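Long-range contacts in putative metal-dependent phosphoesterase (Bifidobacterium adolescentis, PDB 3O0F), which hydrolyses phosphoesters as a metal-dependent enzyme of the PHP family, binds AMP beside iron and zinc ions, and may act as a 5'-3' exonuclease: residues 113-124 against 174-182; 19-27 against 137-148. All coordinates share one frame; numbering follows the deposited sequence.

Contact 1. Residues 113-124 against 174-182. With AMP (adenosine monophosphate), chain B.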
loop_
_atom_site.group_PDB
_atom_site.type_symbol
_atom_site.label_atom_id
_atom_site.label_comp_id
_atom_site.label_asym_id
_atom_site.label_seq_id
_atom_site.Cartn_x
_atom_site.Cartn_y
_atom_site.Cartn_z
ATOM N N ARG A 113 -17.177 -2.981 -7.205
ATOM C CA ARG A 113 -17.562 -2.667 -5.846
ATOM C C ARG A 113 -17.751 -1.160 -5.625
ATOM O O ARG A 113 -18.663 -0.714 -4.900
ATOM C CB ARG A 113 -16.420 -3.139 -4.943
ATOM C CG ARG A 113 -16.710 -3.396 -3.504
ATOM C CD ARG A 113 -16.465 -2.220 -2.552
ATOM N NE ARG A 113 -15.276 -1.431 -2.783
ATOM C CZ ARG A 113 -14.440 -0.988 -1.834
ATOM N NH1 ARG A 113 -14.594 -1.257 -0.540
ATOM N NH2 ARG A 113 -13.405 -0.268 -2.208
ATOM N N THR A 114 -16.829 -0.388 -6.191
ATOM C CA THR A 114 -16.753 1.034 -5.907
ATOM C C THR A 114 -17.904 1.722 -6.648
ATOM O O THR A 114 -18.527 2.626 -6.113
ATOM C CB THR A 114 -15.333 1.585 -6.229
ATOM O OG1 THR A 114 -14.368 0.926 -5.380
ATOM C CG2 THR A 114 -15.235 3.094 -5.967
ATOM N N LYS A 115 -18.223 1.227 -7.841
ATOM C CA LYS A 115 -19.406 1.679 -8.575
ATOM C C LYS A 115 -20.678 1.411 -7.767
ATOM O O LYS A 115 -21.529 2.270 -7.658
ATOM C CB LYS A 115 -19.533 0.962 -9.916
ATOM C CG LYS A 115 -18.641 1.466 -11.011
ATOM C CD LYS A 115 -18.886 0.679 -12.319
ATOM C CE LYS A 115 -18.275 1.376 -13.537
ATOM N NZ LYS A 115 -17.973 0.412 -14.638
ATOM N N ARG A 116 -20.804 0.219 -7.189
ATOM C CA ARG A 116 -22.046 -0.132 -6.473
ATOM C C ARG A 116 -22.178 0.728 -5.230
ATOM O O ARG A 116 -23.263 1.157 -4.904
ATOM C CB ARG A 116 -22.124 -1.628 -6.131
ATOM C CG ARG A 116 -22.663 -2.497 -7.299
ATOM C CD ARG A 116 -22.748 -3.997 -6.966
ATOM N NE ARG A 116 -21.414 -4.602 -6.835
ATOM C CZ ARG A 116 -21.010 -5.409 -5.841
ATOM N NH1 ARG A 116 -21.854 -5.764 -4.863
ATOM N NH2 ARG A 116 -19.748 -5.875 -5.834
HETATM N N MSE A 117 -21.055 1.024 -4.579
HETATM C CA MSE A 117 -21.041 1.974 -3.466
HETATM C C MSE A 117 -21.481 3.358 -3.858
HETATM O O MSE A 117 -22.209 3.981 -3.108
HETATM C CB MSE A 117 -19.659 2.070 -2.848
HETATM C CG MSE A 117 -19.377 0.940 -1.921
HETATM SE SE MSE A 117 -17.802 1.254 -0.844
HETATM C CE MSE A 117 -18.238 2.965 0.059
ATOM N N VAL A 118 -21.012 3.858 -5.012
ATOM C CA VAL A 118 -21.402 5.187 -5.459
ATOM C C VAL A 118 -22.907 5.173 -5.836
ATOM O O VAL A 118 -23.622 6.130 -5.572
ATOM C CB VAL A 118 -20.488 5.706 -6.600
ATOM C CG1 VAL A 118 -20.943 7.071 -7.060
ATOM C CG2 VAL A 118 -19.046 5.789 -6.133
ATOM N N GLU A 119 -23.400 4.066 -6.404
ATOM C CA GLU A 119 -24.815 3.990 -6.783
ATOM C C GLU A 119 -25.652 4.240 -5.513
ATOM O O GLU A 119 -26.598 5.018 -5.555
ATOM C CB GLU A 119 -25.171 2.632 -7.435
ATOM C CG GLU A 119 -26.462 2.659 -8.286
ATOM N N ARG A 120 -25.264 3.623 -4.386
ATOM C CA ARG A 120 -26.009 3.751 -3.119
ATOM C C ARG A 120 -25.835 5.142 -2.530
ATOM O O ARG A 120 -26.802 5.805 -2.145
ATOM C CB ARG A 120 -25.503 2.731 -2.086
ATOM C CG ARG A 120 -25.732 1.274 -2.443
ATOM C CD ARG A 120 -25.073 0.390 -1.399
ATOM N NE ARG A 120 -25.276 -1.042 -1.622
ATOM C CZ ARG A 120 -24.925 -1.976 -0.741
ATOM N NH1 ARG A 120 -24.356 -1.635 0.421
ATOM N NH2 ARG A 120 -25.142 -3.256 -1.020
ATOM N N LEU A 121 -24.584 5.586 -2.454
ATOM C CA LEU A 121 -24.270 6.925 -1.933
ATOM C C LEU A 121 -25.020 8.029 -2.697
ATOM O O LEU A 121 -25.431 9.027 -2.118
ATOM C CB LEU A 121 -22.756 7.175 -1.997
ATOM C CG LEU A 121 -21.925 6.448 -0.923
ATOM C CD1 LEU A 121 -20.460 6.333 -1.338
ATOM C CD2 LEU A 121 -22.028 7.110 0.452
ATOM N N SER A 122 -25.195 7.862 -4.000
ATOM C CA SER A 122 -25.818 8.920 -4.808
ATOM C C SER A 122 -27.293 9.140 -4.508
ATOM O O SER A 122 -27.839 10.176 -4.889
ATOM C CB SER A 122 -25.675 8.629 -6.296
ATOM O OG SER A 122 -26.533 7.590 -6.691
ATOM N N GLN A 123 -27.941 8.160 -3.867
ATOM C CA GLN A 123 -29.322 8.326 -3.392
ATOM C C GLN A 123 -29.358 9.371 -2.302
ATOM O O GLN A 123 -30.339 10.042 -2.157
ATOM C CB GLN A 123 -29.886 7.034 -2.787
ATOM C CG GLN A 123 -29.744 5.795 -3.655
ATOM C CD GLN A 123 -30.298 5.999 -5.044
ATOM O OE1 GLN A 123 -31.401 6.511 -5.212
ATOM N NE2 GLN A 123 -29.528 5.605 -6.053
ATOM N N ASP A 124 -28.301 9.474 -1.504
ATOM C CA ASP A 124 -28.319 10.369 -0.345
ATOM C C ASP A 124 -27.385 11.564 -0.433
ATOM O O ASP A 124 -27.499 12.466 0.377
ATOM C CB ASP A 124 -28.002 9.569 0.921
ATOM C CG ASP A 124 -29.007 8.464 1.168
ATOM O OD1 ASP A 124 -30.150 8.605 0.704
ATOM O OD2 ASP A 124 -28.660 7.452 1.801
ATOM N N SER A 174 -20.308 2.053 7.839
ATOM C CA SER A 174 -21.514 2.688 7.310
ATOM C C SER A 174 -22.368 1.721 6.496
ATOM O O SER A 174 -21.923 0.667 6.081
ATOM C CB SER A 174 -21.180 3.945 6.482
ATOM O OG SER A 174 -21.053 3.637 5.111
ATOM N N LYS A 175 -23.616 2.105 6.284
ATOM C CA LYS A 175 -24.560 1.308 5.518
ATOM C C LYS A 175 -24.253 1.261 4.011
ATOM O O LYS A 175 -24.839 0.458 3.278
ATOM C CB LYS A 175 -25.978 1.848 5.743
ATOM C CG LYS A 175 -26.225 3.297 5.270
ATOM C CD LYS A 175 -27.756 3.576 5.091
ATOM C CE LYS A 175 -28.028 4.822 4.243
ATOM N NZ LYS A 175 -29.453 4.970 3.763
ATOM N N TYR A 176 -23.382 2.159 3.548
ATOM C CA TYR A 176 -22.982 2.230 2.139
ATOM C C TYR A 176 -21.800 1.305 1.846
ATOM O O TYR A 176 -21.600 0.889 0.709
ATOM C CB TYR A 176 -22.584 3.659 1.777
ATOM C CG TYR A 176 -23.618 4.711 2.138
ATOM C CD1 TYR A 176 -24.785 4.848 1.391
ATOM C CD2 TYR A 176 -23.417 5.578 3.223
ATOM C CE1 TYR A 176 -25.744 5.823 1.721
ATOM C CE2 TYR A 176 -24.361 6.552 3.559
ATOM C CZ TYR A 176 -25.524 6.668 2.806
ATOM O OH TYR A 176 -26.476 7.626 3.133
ATOM N N TYR A 177 -21.008 1.005 2.868
ATOM C CA TYR A 177 -19.807 0.181 2.689
ATOM C C TYR A 177 -20.086 -1.185 2.062
ATOM O O TYR A 177 -20.999 -1.886 2.477
ATOM C CB TYR A 177 -19.099 -0.007 4.025
ATOM C CG TYR A 177 -17.842 -0.823 3.920
ATOM C CD1 TYR A 177 -16.721 -0.296 3.288
ATOM C CD2 TYR A 177 -17.761 -2.122 4.448
ATOM C CE1 TYR A 177 -15.561 -1.004 3.182
ATOM C CE2 TYR A 177 -16.576 -2.863 4.341
ATOM C CZ TYR A 177 -15.484 -2.290 3.690
ATOM O OH TYR A 177 -14.293 -2.959 3.544
ATOM N N ILE A 178 -19.293 -1.550 1.053
ATOM C CA ILE A 178 -19.205 -2.935 0.550
ATOM C C ILE A 178 -17.732 -3.414 0.611
ATOM O O ILE A 178 -16.835 -2.651 0.296
ATOM C CB ILE A 178 -19.709 -3.034 -0.895
ATOM C CG1 ILE A 178 -21.108 -2.411 -1.026
ATOM C CG2 ILE A 178 -19.701 -4.492 -1.347
ATOM C CD1 ILE A 178 -21.665 -2.401 -2.438
ATOM N N PRO A 179 -17.478 -4.654 1.078
ATOM C CA PRO A 179 -16.089 -5.122 1.048
ATOM C C PRO A 179 -15.668 -5.535 -0.373
ATOM O O PRO A 179 -16.516 -5.978 -1.179
ATOM C CB PRO A 179 -16.093 -6.331 2.017
ATOM C CG PRO A 179 -17.471 -6.807 2.053
ATOM C CD PRO A 179 -18.387 -5.650 1.677
ATOM N N THR A 180 -14.395 -5.387 -0.690
ATOM C CA THR A 180 -13.903 -5.868 -1.985
ATOM C C THR A 180 -13.520 -7.352 -1.887
ATOM O O THR A 180 -12.752 -7.713 -0.998
ATOM C CB THR A 180 -12.655 -5.103 -2.483
ATOM O OG1 THR A 180 -12.921 -3.703 -2.543
ATOM C CG2 THR A 180 -12.282 -5.586 -3.879
ATOM N N PRO A 181 -14.015 -8.201 -2.817
ATOM C CA PRO A 181 -13.492 -9.591 -2.871
ATOM C C PRO A 181 -11.948 -9.553 -3.037
ATOM O O PRO A 181 -11.441 -8.835 -3.910
ATOM C CB PRO A 181 -14.159 -10.189 -4.112
ATOM C CG PRO A 181 -15.387 -9.306 -4.350
ATOM C CD PRO A 181 -14.983 -7.930 -3.897
ATOM N N SER A 182 -11.233 -10.260 -2.169
ATOM C CA SER A 182 -9.777 -10.187 -2.110
ATOM C C SER A 182 -9.151 -11.553 -2.086
ATOM O O SER A 182 -9.725 -12.475 -1.505
ATOM C CB SER A 182 -9.352 -9.499 -0.818
ATOM O OG SER A 182 -9.672 -8.127 -0.886
HETATM P P AMP B . -10.626 0.423 -0.024
HETATM O O1P AMP B . -9.471 -0.495 -0.188
HETATM O O2P AMP B . -11.156 0.814 -1.379
HETATM O O3P AMP B . -11.700 -0.063 0.951
HETATM O "O5'" AMP B . -10.039 1.776 0.609
HETATM C "C5'" AMP B . -9.533 1.779 1.921
HETATM C "C4'" AMP B . -8.192 2.445 1.865
HETATM O "O4'" AMP B . -8.292 3.893 1.779
HETATM C "C3'" AMP B . -7.374 2.114 3.109
HETATM O "O3'" AMP B . -6.345 1.202 2.747
HETATM C "C2'" AMP B . -6.788 3.489 3.381
HETATM O "O2'" AMP B . -5.862 3.778 4.428
HETATM C "C1'" AMP B . -7.005 4.375 2.163
HETATM N N9 AMP B . -6.974 5.815 2.479
HETATM C C8 AMP B . -6.406 6.746 1.709
HETATM N N7 AMP B . -6.554 7.967 2.265
HETATM C C5 AMP B . -7.230 7.820 3.416
HETATM C C6 AMP B . -7.713 8.705 4.490
HETATM N N6 AMP B . -7.494 10.060 4.457
HETATM N N1 AMP B . -8.397 8.124 5.496
HETATM C C2 AMP B . -8.641 6.804 5.569
HETATM N N3 AMP B . -8.223 5.943 4.631
HETATM C C4 AMP B . -7.516 6.387 3.556
#
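Lys175 and Tyr176 both reach Asp124. Lys175, its chain extended beyond CG, brings NZ to Asp124 OD2 in a weak salt bridge of 3.3 Å. Tyr176 OH gives the same OD2 a shorter hydrogen bond (2.6 Å) on its anti lone pair, with carboxylate and ring planes 69° apart. One ring face of Tyr176 takes a CH-pi contact from Leu121 CD2, 3.5 Å from the centroid; Lys175 CG lies over the other. Tyr177 CE1 comes within 3.9 Å of Arg113 NH1. Ile178 fits among four side chains: CD1 meets Arg116 CB and lies over the Arg120 guanidinium, CG1 touches selenomethionine Met117 CG, and CB rests on Arg113 CD. Its carbonyl O receives Arg113 NH1 at 2.8 Å, in the guanidinium plane and almost straight (174°). Thr180 OG1 sits 3.2 Å from Arg113 CZ, over one face of a guanidinium whose other face carries Met117 SE. Bent at chi2 and chi3, Arg113 thus sends NH2 to AMP O2P (2.6 Å). A leucine here would probably leave the Ile178 carbonyl and the AMP phosphate each short of a donor. The segment 174-182, from the loop between helices 162-166 and 185-194, runs beside the C-terminal part of helix 97-124, while helix 146-155 packs against Thr114, Leu121 and Tyr177.

Contact 2. Residues 19-27 against 137-148. With ZN (zinc ion), chain C; FE (Fe (III) ion), chain E; AMP (adenosine monophosphate), chain B; EDO (1,2-ethanediol), chain H.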
loop_
_atom_site.group_PDB
_atom_site.type_symbol
_atom_site.label_atom_id
_atom_site.label_comp_id
_atom_site.label_asym_id
_atom_site.label_seq_id
_atom_site.Cartn_x
_atom_site.Cartn_y
_atom_site.Cartn_z
ATOM N N CYS A 19 4.975 4.301 -0.187
ATOM C CA CYS A 19 4.517 5.592 -0.738
ATOM C C CYS A 19 3.551 5.332 -1.898
ATOM O O CYS A 19 3.822 4.474 -2.746
ATOM C CB CYS A 19 5.685 6.439 -1.224
ATOM S SG CYS A 19 6.991 6.668 -0.012
ATOM N N HIS A 20 2.410 6.039 -1.883
ATOM C CA HIS A 20 1.357 5.935 -2.889
ATOM C C HIS A 20 1.294 7.179 -3.790
ATOM O O HIS A 20 1.619 8.279 -3.348
ATOM C CB HIS A 20 0.018 5.744 -2.184
ATOM C CG HIS A 20 -0.060 4.481 -1.398
ATOM N ND1 HIS A 20 -0.628 3.340 -1.885
ATOM C CD2 HIS A 20 0.384 4.176 -0.153
ATOM C CE1 HIS A 20 -0.529 2.378 -0.988
ATOM N NE2 HIS A 20 0.093 2.854 0.064
ATOM N N THR A 21 0.819 6.990 -5.026
ATOM C CA THR A 21 0.774 8.020 -6.029
ATOM C C THR A 21 -0.600 8.058 -6.662
ATOM O O THR A 21 -1.479 7.289 -6.305
ATOM C CB THR A 21 1.850 7.770 -7.145
ATOM O OG1 THR A 21 1.420 6.722 -8.034
ATOM C CG2 THR A 21 3.253 7.461 -6.503
ATOM N N VAL A 22 -0.758 8.916 -7.640
ATOM C CA VAL A 22 -1.960 8.939 -8.487
ATOM C C VAL A 22 -2.306 7.631 -9.208
ATOM O O VAL A 22 -3.445 7.455 -9.605
ATOM C CB VAL A 22 -1.859 10.078 -9.601
ATOM C CG1 VAL A 22 -1.952 11.470 -8.960
ATOM C CG2 VAL A 22 -0.617 9.924 -10.454
ATOM N N PHE A 23 -1.351 6.713 -9.377
ATOM C CA PHE A 23 -1.684 5.378 -9.927
ATOM C C PHE A 23 -2.508 4.524 -8.956
ATOM O O PHE A 23 -3.059 3.479 -9.345
ATOM C CB PHE A 23 -0.463 4.656 -10.444
ATOM C CG PHE A 23 0.106 5.280 -11.658
ATOM C CD1 PHE A 23 -0.396 4.967 -12.919
ATOM C CD2 PHE A 23 1.132 6.213 -11.556
ATOM C CE1 PHE A 23 0.097 5.615 -14.048
ATOM C CE2 PHE A 23 1.635 6.836 -12.678
ATOM C CZ PHE A 23 1.110 6.521 -13.925
ATOM N N SER A 24 -2.650 4.978 -7.712
ATOM C CA SER A 24 -3.746 4.479 -6.854
ATOM C C SER A 24 -4.439 5.627 -6.117
ATOM O O SER A 24 -5.210 6.373 -6.737
ATOM C CB SER A 24 -3.292 3.338 -5.910
ATOM O OG SER A 24 -2.203 3.675 -5.080
ATOM N N ASP A 25 -4.167 5.782 -4.815
ATOM C CA ASP A 25 -4.867 6.757 -4.005
ATOM C C ASP A 25 -4.039 7.938 -3.472
ATOM O O ASP A 25 -4.506 8.670 -2.601
ATOM C CB ASP A 25 -5.654 6.071 -2.884
ATOM C CG ASP A 25 -4.797 5.243 -1.933
ATOM O OD1 ASP A 25 -3.572 5.011 -2.179
ATOM O OD2 ASP A 25 -5.379 4.803 -0.882
ATOM N N GLY A 26 -2.803 8.091 -3.965
ATOM C CA GLY A 26 -1.981 9.233 -3.632
ATOM C C GLY A 26 -2.416 10.389 -4.540
ATOM O O GLY A 26 -3.209 10.199 -5.441
ATOM N N THR A 27 -1.940 11.594 -4.249
ATOM C CA THR A 27 -2.333 12.795 -4.991
ATOM C C THR A 27 -1.232 13.277 -5.953
ATOM O O THR A 27 -1.461 14.185 -6.783
ATOM C CB THR A 27 -2.777 13.944 -4.048
ATOM O OG1 THR A 27 -1.675 14.410 -3.267
ATOM C CG2 THR A 27 -3.911 13.501 -3.137
ATOM N N LYS A 137 -6.912 9.885 -11.245
ATOM C CA LYS A 137 -6.059 10.836 -11.950
ATOM C C LYS A 137 -5.294 10.280 -13.123
ATOM O O LYS A 137 -4.903 11.037 -14.017
ATOM C CB LYS A 137 -5.102 11.565 -10.997
ATOM C CG LYS A 137 -5.812 12.393 -9.941
ATOM C CD LYS A 137 -6.645 13.557 -10.561
ATOM C CE LYS A 137 -7.245 14.470 -9.479
ATOM N NZ LYS A 137 -8.185 15.457 -10.077
ATOM N N GLU A 138 -5.128 8.966 -13.162
ATOM C CA GLU A 138 -4.508 8.340 -14.304
ATOM C C GLU A 138 -5.454 7.463 -15.111
ATOM O O GLU A 138 -4.998 6.592 -15.856
ATOM C CB GLU A 138 -3.298 7.532 -13.830
ATOM C CG GLU A 138 -2.163 8.381 -13.325
ATOM C CD GLU A 138 -1.414 9.086 -14.460
ATOM O OE1 GLU A 138 -1.686 8.764 -15.641
ATOM O OE2 GLU A 138 -0.562 9.948 -14.170
ATOM N N GLY A 139 -6.758 7.666 -14.944
ATOM C CA GLY A 139 -7.797 6.921 -15.674
ATOM C C GLY A 139 -7.790 5.424 -15.446
ATOM O O GLY A 139 -7.665 4.953 -14.290
ATOM N N GLU A 140 -7.870 4.661 -16.545
ATOM C CA GLU A 140 -7.817 3.197 -16.481
ATOM C C GLU A 140 -6.577 2.685 -15.723
ATOM O O GLU A 140 -6.606 1.582 -15.191
ATOM C CB GLU A 140 -7.872 2.557 -17.884
ATOM N N ARG A 141 -5.516 3.492 -15.639
ATOM C CA ARG A 141 -4.264 3.054 -15.028
ATOM C C ARG A 141 -4.214 3.296 -13.510
ATOM O O ARG A 141 -3.227 2.946 -12.862
ATOM C CB ARG A 141 -3.071 3.705 -15.712
ATOM C CG ARG A 141 -2.777 3.145 -17.104
ATOM C CD ARG A 141 -1.409 3.572 -17.614
ATOM N NE ARG A 141 -1.327 5.029 -17.658
ATOM C CZ ARG A 141 -0.202 5.742 -17.732
ATOM N NH1 ARG A 141 0.981 5.155 -17.797
ATOM N NH2 ARG A 141 -0.265 7.070 -17.736
ATOM N N THR A 142 -5.268 3.915 -12.974
ATOM C CA THR A 142 -5.422 4.137 -11.558
ATOM C C THR A 142 -6.246 3.002 -10.942
ATOM O O THR A 142 -7.315 2.682 -11.419
ATOM C CB THR A 142 -6.123 5.485 -11.254
ATOM O OG1 THR A 142 -5.263 6.589 -11.619
ATOM C CG2 THR A 142 -6.493 5.597 -9.772
ATOM N N THR A 143 -5.727 2.411 -9.875
ATOM C CA THR A 143 -6.465 1.459 -9.031
ATOM C C THR A 143 -7.446 2.200 -8.130
ATOM O O THR A 143 -7.038 2.924 -7.217
ATOM C CB THR A 143 -5.516 0.693 -8.113
ATOM O OG1 THR A 143 -4.542 -0.014 -8.890
ATOM C CG2 THR A 143 -6.290 -0.295 -7.217
ATOM N N ILE A 144 -8.743 1.980 -8.360
ATOM C CA ILE A 144 -9.794 2.757 -7.718
ATOM C C ILE A 144 -10.207 2.157 -6.370
ATOM O O ILE A 144 -10.130 0.952 -6.153
ATOM C CB ILE A 144 -11.029 2.772 -8.607
ATOM C CG1 ILE A 144 -11.932 3.980 -8.296
ATOM C CG2 ILE A 144 -11.800 1.449 -8.431
ATOM C CD1 ILE A 144 -13.035 4.234 -9.357
ATOM N N GLY A 145 -10.705 2.992 -5.474
ATOM C CA GLY A 145 -11.270 2.487 -4.240
ATOM C C GLY A 145 -12.003 3.582 -3.505
ATOM O O GLY A 145 -12.373 4.598 -4.093
ATOM N N ARG A 146 -12.208 3.377 -2.205
ATOM C CA ARG A 146 -12.909 4.381 -1.377
ATOM C C ARG A 146 -12.275 5.770 -1.339
ATOM O O ARG A 146 -13.009 6.760 -1.262
ATOM C CB ARG A 146 -13.178 3.837 0.031
ATOM C CG ARG A 146 -14.312 2.796 0.052
ATOM C CD ARG A 146 -14.063 1.754 1.099
ATOM N NE ARG A 146 -14.092 2.288 2.437
ATOM C CZ ARG A 146 -13.309 1.921 3.448
ATOM N NH1 ARG A 146 -12.346 1.031 3.311
ATOM N NH2 ARG A 146 -13.475 2.507 4.624
ATOM N N PRO A 147 -10.933 5.884 -1.376
ATOM C CA PRO A 147 -10.391 7.245 -1.372
ATOM C C PRO A 147 -10.883 8.167 -2.479
ATOM O O PRO A 147 -11.014 9.354 -2.240
ATOM C CB PRO A 147 -8.885 7.021 -1.519
ATOM C CG PRO A 147 -8.655 5.754 -0.838
ATOM C CD PRO A 147 -9.841 4.892 -1.240
ATOM N N HIS A 148 -11.137 7.620 -3.665
ATOM C CA HIS A 148 -11.656 8.373 -4.774
ATOM C C HIS A 148 -13.107 8.791 -4.564
ATOM O O HIS A 148 -13.488 9.863 -4.990
ATOM C CB HIS A 148 -11.485 7.593 -6.090
ATOM C CG HIS A 148 -10.069 7.180 -6.333
ATOM N ND1 HIS A 148 -9.584 5.951 -5.955
ATOM C CD2 HIS A 148 -9.015 7.862 -6.834
ATOM C CE1 HIS A 148 -8.290 5.893 -6.209
ATOM N NE2 HIS A 148 -7.929 7.033 -6.774
HETATM ZN ZN ZN C . -3.455 3.938 -0.106
HETATM FE FE FE E . -0.259 1.883 2.116
HETATM P P AMP B . -10.626 0.423 -0.024
HETATM O O1P AMP B . -9.471 -0.495 -0.188
HETATM O O2P AMP B . -11.156 0.814 -1.379
HETATM O O3P AMP B . -11.700 -0.063 0.951
HETATM O "O5'" AMP B . -10.039 1.776 0.609
HETATM C "C5'" AMP B . -9.533 1.779 1.921
HETATM C "C4'" AMP B . -8.192 2.445 1.865
HETATM O "O4'" AMP B . -8.292 3.893 1.779
HETATM C "C3'" AMP B . -7.374 2.114 3.109
HETATM O "O3'" AMP B . -6.345 1.202 2.747
HETATM C "C2'" AMP B . -6.788 3.489 3.381
HETATM O "O2'" AMP B . -5.862 3.778 4.428
HETATM C "C1'" AMP B . -7.005 4.375 2.163
HETATM N N9 AMP B . -6.974 5.815 2.479
HETATM C C8 AMP B . -6.406 6.746 1.709
HETATM N N7 AMP B . -6.554 7.967 2.265
HETATM C C5 AMP B . -7.230 7.820 3.416
HETATM C C6 AMP B . -7.713 8.705 4.490
HETATM N N6 AMP B . -7.494 10.060 4.457
HETATM N N1 AMP B . -8.397 8.124 5.496
HETATM C C2 AMP B . -8.641 6.804 5.569
HETATM N N3 AMP B . -8.223 5.943 4.631
HETATM C C4 AMP B . -7.516 6.387 3.556
HETATM C C1 EDO H . -7.222 2.587 -2.358
HETATM O O1 EDO H . -7.863 1.371 -1.966
HETATM C C2 EDO H . -7.568 2.927 -3.802
HETATM O O2 EDO H . -6.651 2.210 -4.645
HETATM O O HOH W 1 -5.825 8.891 -8.838
HETATM O O HOH W 2 -0.889 1.080 3.931
#
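Phe23 lies against Glu138 and Arg141, and its side chain can be followed outward. CB comes no nearer than 4.1 Å to Arg141 O. CG, anti to the carbonyl carbon (chi1 -69°), sets the ring against the segment 137-148 and itself lies near Glu138 CG, while CD1 meets Arg141 O at the ring edge. CE1 lies over the centre of the Arg141 guanidinium, 3.7 Å from CZ, the two planes 86° apart. CE2 lies near Glu138 OE2. CZ, at the tip, touches Glu138 CD; the carboxylate is stacked nearly flat (8°) on the ring, and Glu138 CG makes a CH-pi contact over the same face. A salt bridge from Arg141 NH2 to Glu138 OE1 ties together the two groups that hold the ring. Val22 packs its CG2 on Glu138 CG and its CG1 on Lys137 CB.

Three successive carbonyls of the loop are gripped. Thr142 OG1 donates to Val22 O (2.8 Å) while accepting from Glu138 N, and Thr143 N donates to Phe23 O. His148 NE2 reaches Ser24 O at 2.8 Å, close to its own ring plane but above the carbonyl plane; Gly145 N donates to ND1, so both ring nitrogens are engaged and the imidazole's rotation is fixed. The loop so held presents metal ligands: Asp25 chelates zinc through OD1 and OD2, its OD2 3.4 Å from Pro147 CG, and His20 NE2 binds iron. His50 and His263 are further zinc ligands. This metal-binding loop of the PHP domain, of the TIM-barrel clan, joins strand 15-19 to helix 30-39 and rests on the loop before helix 146-155 and on the first turn of that helix, whose other neighbours include helices 97-124 and 162-166.

How the contacts relate
AMP bridges the two contacts, whose centres lie about 17 Å apart. Arg113 of contact 1 and Arg146 of contact 2 converge on one phosphate: Arg146 NH1 holds O3P at 2.7 Å, and its backbone N holds O2P at 2.9 Å. The two arginines also pack, Arg113 NH1 lying 3.5 Å from Arg146 CD, while Tyr177 CE1 and Met117 SE also pack against Arg146. Arg110 and Ser163 add further bonds to the nucleotide. Contact 1 thus contributes to the phosphate-binding wall, whereas contact 2 spans from that wall to the metals; the Arg113 side chain remains about 11 Å from zinc. Along the chain the segments alternate, so the two pairings cross in sequence.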